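Local coordinates for protein putative fimbrium tip subunit Fim1C (Bacteroides ovatus, PDB 4EPS) that probably forms part of the fimbrial tip, in filamentous surface appendages that mediate cell adhesion and biofilm formation, at residues Tyr79-Pro93 and Ala130-Leu142. Residues are numbered along the deposited sequence; the frame is centred on the assembly and turned at random.
Sequences YDDRLVGVNFYAYYP and AKQDLMTSNATAL
Y92 and M135, a selenomethionine, lie side by side and point the same way where strand 87-92 runs antiparallel to strand 135-145. The bent end of M135 brings its methyl CE to 3.6 Å from Y92 CD1, and SE stands obliquely to the ring in a Met-aromatic contact. With CG anti to its backbone N (chi1 172°), the Y92 ring meets the carbonyl oxygen of D133 at its edge, 3.4 Å from CD1, while P93 CB lies over the centre of one face. Its hydroxyl end passes A130 and bonds to D44. Y92 and M135 exchange two nearly straight backbone bonds; F88 and T140 form a second reciprocal pair, more bent. Between these two short ladders, in the strand-rich N-terminal part of this fimbrillin-superfamily protein, the register slips by one residue, and S137 bridges the irregularity. A chi1 of 85° turns S137 OG to the A90 N-H, which it accepts at 2.9 Å, while S137 N donates back to A90 O. S137 OG and T140 OG1 both donate to N138 O, from opposite faces of its plane. The Y89 ring lies obliquely against the N138-A139 backbone, CE2 3.4 Å from A139 N. A serine in place of Y89 would probably lose these contacts and that with A139 CB, and deprive F109 of its stacking partner. At the far end, L142 CD2 abuts the Y79 ring edge, 3.5 Å from CD1, and its CB approaches F88 CE1.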
loop_
_atom_site.group_PDB
_atom_site.type_symbol
_atom_site.label_atom_id
_atom_site.label_comp_id
_atom_site.label_asym_id
_atom_site.label_seq_id
_atom_site.Cartn_x
_atom_site.Cartn_y
_atom_site.Cartn_z
ATOM N N TYR A 79 -42.734 -8.481 -52.181
ATOM C CA TYR A 79 -44.061 -8.400 -51.592
ATOM C C TYR A 79 -45.133 -8.656 -52.645
ATOM O O TYR A 79 -45.037 -8.191 -53.779
ATOM C CB TYR A 79 -44.325 -7.060 -50.882
ATOM C CG TYR A 79 -45.735 -6.987 -50.326
ATOM C CD1 TYR A 79 -46.078 -7.659 -49.156
ATOM C CD2 TYR A 79 -46.756 -6.355 -51.037
ATOM C CE1 TYR A 79 -47.388 -7.663 -48.679
ATOM C CE2 TYR A 79 -48.072 -6.359 -50.571
ATOM C CZ TYR A 79 -48.379 -7.002 -49.383
ATOM O OH TYR A 79 -49.663 -6.991 -48.903
ATOM N N ASP A 80 -46.164 -9.385 -52.224
ATOM C CA ASP A 80 -47.335 -9.771 -52.980
ATOM C C ASP A 80 -48.501 -9.898 -52.009
ATOM O O ASP A 80 -48.288 -10.306 -50.869
ATOM C CB ASP A 80 -47.044 -11.112 -53.687
ATOM C CG ASP A 80 -48.176 -11.675 -54.520
ATOM O OD1 ASP A 80 -48.862 -10.883 -55.202
ATOM O OD2 ASP A 80 -48.335 -12.911 -54.539
ATOM N N ASP A 81 -49.736 -9.578 -52.456
ATOM C CA ASP A 81 -50.964 -9.680 -51.652
ATOM C C ASP A 81 -51.180 -11.093 -51.073
ATOM O O ASP A 81 -51.873 -11.246 -50.060
ATOM C CB ASP A 81 -52.189 -9.270 -52.498
ATOM C CG ASP A 81 -52.442 -7.770 -52.573
ATOM O OD1 ASP A 81 -51.483 -6.984 -52.331
ATOM O OD2 ASP A 81 -53.594 -7.376 -52.888
ATOM N N ARG A 82 -50.566 -12.120 -51.698
ATOM C CA ARG A 82 -50.622 -13.513 -51.239
ATOM C C ARG A 82 -49.892 -13.681 -49.888
ATOM O O ARG A 82 -50.119 -14.670 -49.196
ATOM C CB ARG A 82 -50.008 -14.453 -52.282
ATOM N N LEU A 83 -49.050 -12.702 -49.502
ATOM C CA LEU A 83 -48.311 -12.766 -48.235
ATOM C C LEU A 83 -49.150 -12.248 -47.063
ATOM O O LEU A 83 -48.748 -12.447 -45.923
ATOM C CB LEU A 83 -46.962 -12.044 -48.324
ATOM C CG LEU A 83 -45.981 -12.596 -49.369
ATOM C CD1 LEU A 83 -44.666 -11.872 -49.303
ATOM C CD2 LEU A 83 -45.759 -14.114 -49.204
ATOM N N VAL A 84 -50.368 -11.691 -47.316
ATOM C CA VAL A 84 -51.258 -11.256 -46.226
ATOM C C VAL A 84 -51.756 -12.499 -45.471
ATOM O O VAL A 84 -52.199 -13.461 -46.099
ATOM C CB VAL A 84 -52.438 -10.363 -46.726
ATOM C CG1 VAL A 84 -53.453 -10.090 -45.604
ATOM C CG2 VAL A 84 -51.916 -9.050 -47.309
ATOM N N GLY A 85 -51.633 -12.476 -44.143
ATOM C CA GLY A 85 -52.067 -13.569 -43.268
ATOM C C GLY A 85 -51.059 -14.699 -43.136
ATOM O O GLY A 85 -51.322 -15.688 -42.438
ATOM N N VAL A 86 -49.897 -14.562 -43.798
ATOM C CA VAL A 86 -48.852 -15.586 -43.771
ATOM C C VAL A 86 -48.058 -15.482 -42.449
ATOM O O VAL A 86 -47.768 -14.375 -41.971
ATOM C CB VAL A 86 -47.937 -15.490 -45.031
ATOM C CG1 VAL A 86 -46.680 -16.350 -44.904
ATOM C CG2 VAL A 86 -48.713 -15.855 -46.303
ATOM N N ASN A 87 -47.742 -16.647 -41.852
ATOM C CA ASN A 87 -46.897 -16.735 -40.658
ATOM C C ASN A 87 -45.444 -16.965 -41.082
ATOM O O ASN A 87 -45.181 -17.930 -41.801
ATOM C CB ASN A 87 -47.381 -17.859 -39.741
ATOM C CG ASN A 87 -48.646 -17.515 -38.981
ATOM O OD1 ASN A 87 -48.980 -16.350 -38.757
ATOM N ND2 ASN A 87 -49.381 -18.523 -38.559
ATOM N N PHE A 88 -44.497 -16.094 -40.660
ATOM C CA PHE A 88 -43.090 -16.282 -41.013
ATOM C C PHE A 88 -42.331 -16.799 -39.811
ATOM O O PHE A 88 -42.645 -16.426 -38.672
ATOM C CB PHE A 88 -42.422 -14.985 -41.552
ATOM C CG PHE A 88 -43.020 -14.507 -42.863
ATOM C CD1 PHE A 88 -44.146 -13.691 -42.874
ATOM C CD2 PHE A 88 -42.469 -14.893 -44.079
ATOM C CE1 PHE A 88 -44.701 -13.257 -44.083
ATOM C CE2 PHE A 88 -42.998 -14.426 -45.281
ATOM C CZ PHE A 88 -44.120 -13.623 -45.275
ATOM N N TYR A 89 -41.333 -17.657 -40.063
ATOM C CA TYR A 89 -40.507 -18.262 -39.003
ATOM C C TYR A 89 -39.065 -18.220 -39.390
ATOM O O TYR A 89 -38.748 -18.448 -40.566
ATOM C CB TYR A 89 -40.894 -19.742 -38.780
ATOM C CG TYR A 89 -42.314 -19.972 -38.345
ATOM C CD1 TYR A 89 -43.335 -20.117 -39.282
ATOM C CD2 TYR A 89 -42.641 -20.078 -36.998
ATOM C CE1 TYR A 89 -44.653 -20.335 -38.887
ATOM C CE2 TYR A 89 -43.956 -20.306 -36.590
ATOM C CZ TYR A 89 -44.952 -20.447 -37.541
ATOM O OH TYR A 89 -46.237 -20.694 -37.151
ATOM N N ALA A 90 -38.174 -17.993 -38.428
ATOM C CA ALA A 90 -36.744 -18.037 -38.750
ATOM C C ALA A 90 -35.986 -18.818 -37.686
ATOM O O ALA A 90 -36.411 -18.869 -36.529
ATOM C CB ALA A 90 -36.164 -16.638 -38.889
ATOM N N TYR A 91 -34.861 -19.412 -38.079
ATOM C CA TYR A 91 -34.003 -20.124 -37.123
ATOM C C TYR A 91 -32.556 -19.928 -37.498
ATOM O O TYR A 91 -32.213 -19.674 -38.660
ATOM C CB TYR A 91 -34.344 -21.641 -37.036
ATOM C CG TYR A 91 -33.838 -22.413 -38.238
ATOM C CD1 TYR A 91 -34.480 -22.318 -39.471
ATOM C CD2 TYR A 91 -32.652 -23.142 -38.175
ATOM C CE1 TYR A 91 -33.989 -22.980 -40.596
ATOM C CE2 TYR A 91 -32.123 -23.763 -39.307
ATOM C CZ TYR A 91 -32.806 -23.693 -40.512
ATOM O OH TYR A 91 -32.294 -24.281 -41.641
ATOM N N TYR A 92 -31.710 -20.119 -36.502
ATOM C CA TYR A 92 -30.264 -20.067 -36.603
ATOM C C TYR A 92 -29.683 -21.286 -35.863
ATOM O O TYR A 92 -30.149 -21.546 -34.756
ATOM C CB TYR A 92 -29.756 -18.764 -35.942
ATOM C CG TYR A 92 -28.246 -18.726 -35.844
ATOM C CD1 TYR A 92 -27.583 -19.291 -34.752
ATOM C CD2 TYR A 92 -27.473 -18.203 -36.882
ATOM C CE1 TYR A 92 -26.192 -19.350 -34.705
ATOM C CE2 TYR A 92 -26.081 -18.223 -36.826
ATOM C CZ TYR A 92 -25.448 -18.800 -35.737
ATOM O OH TYR A 92 -24.083 -18.820 -35.687
ATOM N N PRO A 93 -28.568 -21.905 -36.312
ATOM C CA PRO A 93 -27.875 -21.702 -37.598
ATOM C C PRO A 93 -28.531 -22.514 -38.698
ATOM O O PRO A 93 -28.982 -23.641 -38.455
ATOM C CB PRO A 93 -26.448 -22.189 -37.303
ATOM C CG PRO A 93 -26.641 -23.301 -36.261
ATOM C CD PRO A 93 -27.935 -22.985 -35.517
ATOM N N ALA A 130 -20.854 -21.544 -31.978
ATOM C CA ALA A 130 -21.903 -20.932 -32.807
ATOM C C ALA A 130 -22.709 -21.943 -33.582
ATOM O O ALA A 130 -23.935 -21.799 -33.631
ATOM C CB ALA A 130 -21.294 -19.899 -33.765
ATOM N N LYS A 131 -22.048 -22.981 -34.176
ATOM C CA LYS A 131 -22.770 -23.985 -34.974
ATOM C C LYS A 131 -23.740 -24.816 -34.113
ATOM O O LYS A 131 -24.623 -25.451 -34.668
ATOM C CB LYS A 131 -21.804 -24.921 -35.733
ATOM C CG LYS A 131 -21.032 -25.889 -34.826
ATOM C CD LYS A 131 -20.039 -26.749 -35.584
ATOM C CE LYS A 131 -19.297 -27.664 -34.636
ATOM N NZ LYS A 131 -18.143 -28.334 -35.300
ATOM N N GLN A 132 -23.582 -24.809 -32.774
ATOM C CA GLN A 132 -24.445 -25.582 -31.875
ATOM C C GLN A 132 -25.479 -24.741 -31.108
ATOM O O GLN A 132 -26.318 -25.305 -30.389
ATOM C CB GLN A 132 -23.526 -26.307 -30.867
ATOM C CG GLN A 132 -22.500 -27.216 -31.577
ATOM C CD GLN A 132 -21.954 -28.256 -30.659
ATOM O OE1 GLN A 132 -22.640 -29.205 -30.303
ATOM N NE2 GLN A 132 -20.691 -28.146 -30.324
ATOM N N ASP A 133 -25.406 -23.408 -31.259
ATOM C CA ASP A 133 -26.254 -22.465 -30.535
ATOM C C ASP A 133 -27.578 -22.265 -31.265
ATOM O O ASP A 133 -27.802 -21.249 -31.927
ATOM C CB ASP A 133 -25.510 -21.135 -30.312
ATOM C CG ASP A 133 -26.177 -20.237 -29.277
ATOM O OD1 ASP A 133 -27.167 -20.690 -28.633
ATOM O OD2 ASP A 133 -25.691 -19.098 -29.078
ATOM N N LEU A 134 -28.474 -23.242 -31.118
ATOM C CA LEU A 134 -29.764 -23.211 -31.802
ATOM C C LEU A 134 -30.674 -22.090 -31.262
ATOM O O LEU A 134 -30.898 -21.974 -30.052
ATOM C CB LEU A 134 -30.459 -24.587 -31.674
ATOM C CG LEU A 134 -31.881 -24.684 -32.258
ATOM C CD1 LEU A 134 -31.878 -24.534 -33.790
ATOM C CD2 LEU A 134 -32.530 -26.034 -31.899
HETATM N N MSE A 135 -31.197 -21.274 -32.195
HETATM C CA MSE A 135 -32.100 -20.153 -31.902
HETATM C C MSE A 135 -33.266 -20.175 -32.842
HETATM O O MSE A 135 -33.077 -20.400 -34.040
HETATM C CB MSE A 135 -31.384 -18.805 -32.054
HETATM C CG MSE A 135 -30.282 -18.571 -31.072
HETATM SE SE MSE A 135 -29.534 -16.841 -31.545
HETATM C CE MSE A 135 -27.715 -17.387 -31.660
ATOM N N THR A 136 -34.478 -19.939 -32.333
ATOM C CA THR A 136 -35.660 -19.962 -33.199
ATOM C C THR A 136 -36.607 -18.811 -32.905
ATOM O O THR A 136 -36.604 -18.268 -31.803
ATOM C CB THR A 136 -36.434 -21.292 -32.987
ATOM O OG1 THR A 136 -36.856 -21.361 -31.615
ATOM C CG2 THR A 136 -35.608 -22.544 -33.374
ATOM N N SER A 137 -37.473 -18.511 -33.865
ATOM C CA SER A 137 -38.541 -17.522 -33.708
ATOM C C SER A 137 -39.890 -18.215 -33.589
ATOM O O SER A 137 -40.045 -19.376 -33.985
ATOM C CB SER A 137 -38.569 -16.565 -34.908
ATOM O OG SER A 137 -39.338 -17.110 -35.973
ATOM N N ASN A 138 -40.893 -17.469 -33.143
ATOM C CA ASN A 138 -42.278 -17.924 -33.198
ATOM C C ASN A 138 -42.872 -17.286 -34.465
ATOM O O ASN A 138 -42.106 -16.697 -35.233
ATOM C CB ASN A 138 -43.030 -17.583 -31.914
ATOM C CG ASN A 138 -42.665 -18.531 -30.798
ATOM O OD1 ASN A 138 -42.544 -19.749 -30.977
ATOM N ND2 ASN A 138 -42.436 -17.994 -29.637
ATOM N N ALA A 139 -44.174 -17.464 -34.726
ATOM C CA ALA A 139 -44.881 -16.930 -35.895
ATOM C C ALA A 139 -44.760 -15.396 -35.923
ATOM O O ALA A 139 -45.114 -14.729 -34.949
ATOM C CB ALA A 139 -46.349 -17.354 -35.858
ATOM N N THR A 140 -44.237 -14.873 -37.014
ATOM C CA THR A 140 -43.953 -13.439 -37.172
ATOM C C THR A 140 -44.724 -12.879 -38.362
ATOM O O THR A 140 -44.771 -13.506 -39.410
ATOM C CB THR A 140 -42.425 -13.245 -37.348
ATOM O OG1 THR A 140 -41.752 -13.932 -36.284
ATOM C CG2 THR A 140 -41.998 -11.775 -37.365
ATOM N N ALA A 141 -45.277 -11.672 -38.195
ATOM C CA ALA A 141 -46.028 -11.000 -39.234
ATOM C C ALA A 141 -45.153 -10.032 -40.014
ATOM O O ALA A 141 -44.228 -9.412 -39.477
ATOM C CB ALA A 141 -47.192 -10.253 -38.611
ATOM N N LEU A 142 -45.521 -9.846 -41.271
ATOM C CA LEU A 142 -44.895 -8.877 -42.150
ATOM C C LEU A 142 -45.430 -7.482 -41.774
ATOM O O LEU A 142 -46.625 -7.331 -41.486
ATOM C CB LEU A 142 -45.289 -9.273 -43.564
ATOM C CG LEU A 142 -44.610 -8.634 -44.739
ATOM C CD1 LEU A 142 -43.158 -9.057 -44.850
ATOM C CD2 LEU A 142 -45.312 -9.068 -46.013
#